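Glyoxylate reductase (Paecilomyces sp. J18, PDB 3WNV) probably reduces glyoxylate to glycolate with a nicotinamide cofactor, as a member of the D-isomer-specific 2-hydroxyacid dehydrogenase family. Local coordinates at residues E37-N42 with R69-A74. Sequence-based numbering, arbitrary orientation.
Sequences EKFLEN and RELISA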
ATOM      1  N   GLU A  37     -16.235 -17.977  -7.212  1.00 26.66           N
ATOM      2  CA  GLU A  37     -17.444 -18.685  -7.635  1.00 30.57           C
ATOM      3  C   GLU A  37     -18.134 -19.314  -6.428  1.00 30.66           C
ATOM      4  O   GLU A  37     -19.356 -19.196  -6.246  1.00 28.31           O
ATOM      5  CB  GLU A  37     -17.084 -19.754  -8.682  1.00 39.27           C
ATOM      6  CG  GLU A  37     -18.245 -20.630  -9.153  1.00 49.70           C
ATOM      7  CD  GLU A  37     -17.799 -22.048  -9.527  1.00 57.91           C
ATOM      8  OE1 GLU A  37     -17.866 -22.949  -8.654  1.00 60.63           O
ATOM      9  OE2 GLU A  37     -17.385 -22.257 -10.692  1.00 57.53           O
ATOM     10  N   LYS A  38     -17.330 -19.976  -5.600  1.00 28.23           N
ATOM     11  CA  LYS A  38     -17.825 -20.637  -4.403  1.00 28.34           C
ATOM     12  C   LYS A  38     -18.239 -19.624  -3.326  1.00 28.10           C
ATOM     13  O   LYS A  38     -19.217 -19.855  -2.610  1.00 28.80           O
ATOM     14  CB  LYS A  38     -16.746 -21.564  -3.855  1.00 26.87           C
ATOM     15  CG  LYS A  38     -17.110 -22.271  -2.566  1.00 29.32           C
ATOM     16  CD  LYS A  38     -18.114 -23.362  -2.794  1.00 41.78           C
ATOM     17  CE  LYS A  38     -18.161 -24.285  -1.587  1.00 52.46           C
ATOM     18  NZ  LYS A  38     -17.926 -23.514  -0.320  1.00 58.58           N
ATOM     19  N   PHE A  39     -17.503 -18.521  -3.200  1.00 23.85           N
ATOM     20  CA  PHE A  39     -17.921 -17.472  -2.272  1.00 21.86           C
ATOM     21  C   PHE A  39     -19.296 -16.948  -2.686  1.00 24.67           C
ATOM     22  O   PHE A  39     -20.209 -16.865  -1.861  1.00 20.76           O
ATOM     23  CB  PHE A  39     -16.885 -16.356  -2.141  1.00 16.87           C
ATOM     24  CG  PHE A  39     -17.297 -15.281  -1.177  1.00 15.33           C
ATOM     25  CD1 PHE A  39     -17.173 -15.484   0.193  1.00 16.55           C
ATOM     26  CD2 PHE A  39     -17.856 -14.089  -1.630  1.00 15.06           C
ATOM     27  CE1 PHE A  39     -17.595 -14.515   1.084  1.00 22.13           C
ATOM     28  CE2 PHE A  39     -18.287 -13.119  -0.731  1.00 14.89           C
ATOM     29  CZ  PHE A  39     -18.145 -13.338   0.624  1.00 19.75           C
ATOM     30  N   LEU A  40     -19.471 -16.645  -3.968  1.00 23.31           N
ATOM     31  CA  LEU A  40     -20.767 -16.143  -4.425  1.00 23.05           C
ATOM     32  C   LEU A  40     -21.881 -17.154  -4.242  1.00 24.85           C
ATOM     33  O   LEU A  40     -22.997 -16.773  -3.905  1.00 23.74           O
ATOM     34  CB  LEU A  40     -20.697 -15.614  -5.869  1.00 25.29           C
ATOM     35  CG  LEU A  40     -19.716 -14.482  -6.156  1.00 25.41           C
ATOM     36  CD1 LEU A  40     -19.637 -14.255  -7.643  1.00 25.67           C
ATOM     37  CD2 LEU A  40     -20.100 -13.189  -5.469  1.00 26.23           C
ATOM     38  N   GLU A  41     -21.584 -18.442  -4.437  1.00 26.29           N
ATOM     39  CA  GLU A  41     -22.557 -19.503  -4.186  1.00 31.14           C
ATOM     40  C   GLU A  41     -22.977 -19.556  -2.720  1.00 28.51           C
ATOM     41  O   GLU A  41     -24.150 -19.745  -2.427  1.00 24.80           O
ATOM     42  CB  GLU A  41     -22.014 -20.868  -4.624  1.00 35.86           C
ATOM     43  CG  GLU A  41     -22.264 -21.192  -6.095  1.00 48.72           C
ATOM     44  CD  GLU A  41     -21.492 -22.418  -6.573  1.00 55.59           C
ATOM     45  OE1 GLU A  41     -21.072 -23.234  -5.717  1.00 56.16           O
ATOM     46  OE2 GLU A  41     -21.302 -22.552  -7.805  1.00 58.03           O
ATOM     47  N   ASN A  42     -22.019 -19.381  -1.806  1.00 23.56           N
ATOM     48  CA  ASN A  42     -22.335 -19.368  -0.381  1.00 22.77           C
ATOM     49  C   ASN A  42     -23.269 -18.217  -0.074  1.00 17.87           C
ATOM     50  O   ASN A  42     -24.251 -18.387   0.628  1.00 25.64           O
ATOM     51  CB  ASN A  42     -21.063 -19.214   0.478  1.00 24.01           C
ATOM     52  CG  ASN A  42     -20.194 -20.470   0.490  1.00 30.17           C
ATOM     53  OD1 ASN A  42     -20.585 -21.514  -0.040  1.00 27.01           O
ATOM     54  ND2 ASN A  42     -19.012 -20.371   1.113  1.00 26.86           N
ATOM     55  N   ARG A  69     -18.263  -3.888  -7.236  1.00 18.42           N
ATOM     56  CA  ARG A  69     -19.713  -3.690  -7.234  1.00 21.22           C
ATOM     57  C   ARG A  69     -20.462  -5.017  -7.349  1.00 19.19           C
ATOM     58  O   ARG A  69     -21.451  -5.231  -6.667  1.00 19.85           O
ATOM     59  CB  ARG A  69     -20.106  -2.679  -8.322  1.00 22.46           C
ATOM     60  CG  ARG A  69     -21.602  -2.507  -8.552  1.00 25.22           C
ATOM     61  CD  ARG A  69     -21.867  -1.264  -9.448  1.00 11.81           C
ATOM     62  NE  ARG A  69     -21.530  -0.046  -8.715  1.00 15.95           N
ATOM     63  CZ  ARG A  69     -22.386   0.590  -7.917  1.00 18.80           C
ATOM     64  NH1 ARG A  69     -23.611   0.116  -7.756  1.00 22.76           N
ATOM     65  NH2 ARG A  69     -22.008   1.690  -7.258  1.00 20.76           N
ATOM     66  N   GLU A  70     -19.968  -5.930  -8.180  1.00 19.67           N
ATOM     67  CA  GLU A  70     -20.650  -7.206  -8.387  1.00 22.14           C
ATOM     68  C   GLU A  70     -20.715  -8.058  -7.126  1.00 24.07           C
ATOM     69  O   GLU A  70     -21.735  -8.686  -6.833  1.00 20.96           O
ATOM     70  CB  GLU A  70     -19.904  -8.020  -9.438  1.00 21.57           C
ATOM     71  CG  GLU A  70     -20.369  -9.468  -9.549  1.00 27.57           C
ATOM     72  CD  GLU A  70     -19.417 -10.325 -10.389  1.00 36.21           C
ATOM     73  OE1 GLU A  70     -18.431  -9.784 -10.916  1.00 34.29           O
ATOM     74  OE2 GLU A  70     -19.650 -11.546 -10.514  1.00 45.20           O
ATOM     75  N   LEU A  71     -19.594  -8.140  -6.421  1.00 24.12           N
ATOM     76  CA  LEU A  71     -19.552  -8.962  -5.220  1.00 19.37           C
ATOM     77  C   LEU A  71     -20.383  -8.287  -4.137  1.00 11.90           C
ATOM     78  O   LEU A  71     -21.177  -8.960  -3.461  1.00 15.78           O
ATOM     79  CB  LEU A  71     -18.106  -9.220  -4.775  1.00 17.96           C
ATOM     80  CG  LEU A  71     -18.006 -10.144  -3.550  1.00 17.88           C
ATOM     81  CD1 LEU A  71     -16.742 -11.010  -3.652  1.00 20.72           C
ATOM     82  CD2 LEU A  71     -17.953  -9.306  -2.253  1.00 18.94           C
ATOM     83  N   ILE A  72     -20.245  -6.970  -3.985  1.00 13.59           N
ATOM     84  CA  ILE A  72     -21.052  -6.258  -2.970  1.00 12.86           C
ATOM     85  C   ILE A  72     -22.532  -6.487  -3.201  1.00 19.46           C
ATOM     86  O   ILE A  72     -23.296  -6.671  -2.236  1.00 16.95           O
ATOM     87  CB  ILE A  72     -20.644  -4.750  -2.851  1.00 13.17           C
ATOM     88  CG1 ILE A  72     -19.264  -4.663  -2.201  1.00 16.66           C
ATOM     89  CG2 ILE A  72     -21.653  -3.891  -2.043  1.00 13.44           C
ATOM     90  CD1 ILE A  72     -18.600  -3.328  -2.344  1.00 15.15           C
ATOM     91  N   SER A  73     -22.936  -6.545  -4.480  1.00 14.59           N
ATOM     92  CA  SER A  73     -24.326  -6.738  -4.848  1.00 18.42           C
ATOM     93  C   SER A  73     -24.847  -8.112  -4.402  1.00 21.29           C
ATOM     94  O   SER A  73     -26.015  -8.247  -4.063  1.00 23.61           O
ATOM     95  CB  SER A  73     -24.490  -6.577  -6.365  1.00 20.15           C
ATOM     96  OG  SER A  73     -25.863  -6.654  -6.721  1.00 29.26           O
ATOM     97  N   ALA A  74     -23.965  -9.112  -4.383  1.00 19.56           N
ATOM     98  CA  ALA A  74     -24.285 -10.462  -3.898  1.00 21.90           C
ATOM     99  C   ALA A  74     -24.273 -10.619  -2.369  1.00 19.44           C
ATOM    100  O   ALA A  74     -24.816 -11.595  -1.854  1.00 18.28           O
ATOM    101  CB  ALA A  74     -23.308 -11.481  -4.506  1.00 16.53           C
TER
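Leu40 spreads its two methyls over the neighbouring helix. CD2 touches CB of Ala74 at 3.8 Å and sits 4.2 Å from CG of Leu71, bridging residues one turn apart, while the Leu40 side chain runs obliquely to that of Leu71. Phe39 supplies the second apolar patch: CD1 of Leu71 comes to 3.8 Å from CD2 of the ring, and CE2 of the same ring lies 4.1 Å from CG of Leu71. The two side chains cross at about a right angle, with the methyl approaching the ring obliquely.

The other Leu40 methyl, CD1, lies 3.9 Å from OE2 of Glu70, a van der Waals contact with a carboxylate whose OE1 forms a salt bridge to Arg36. The charged end of Glu70 is thus tied to the start of helix 36-45, flanking the apolar contact. No hydrogen bond links the two segments.

The axes of the two segments approach to 10.4 Å at 29°, and the contacts between them are made by side chains. The parallel sheet beside them has strand order 2-1-3-4-5, as in flavodoxin-like folds, consistent with the substrate-binding domain of D-2-hydroxyacid dehydrogenases; the contact joins two helices of that domain. Buried Phe39 anchors helix 36-45 to this sheet, reaching Leu7 and Ile9 of strand 5-9 and meeting Phe31 of strand 27-31 edge-to-face. Helix 69-74 lies between helices 36-45 and 94-99, touching the latter through Ile72 and Arg69.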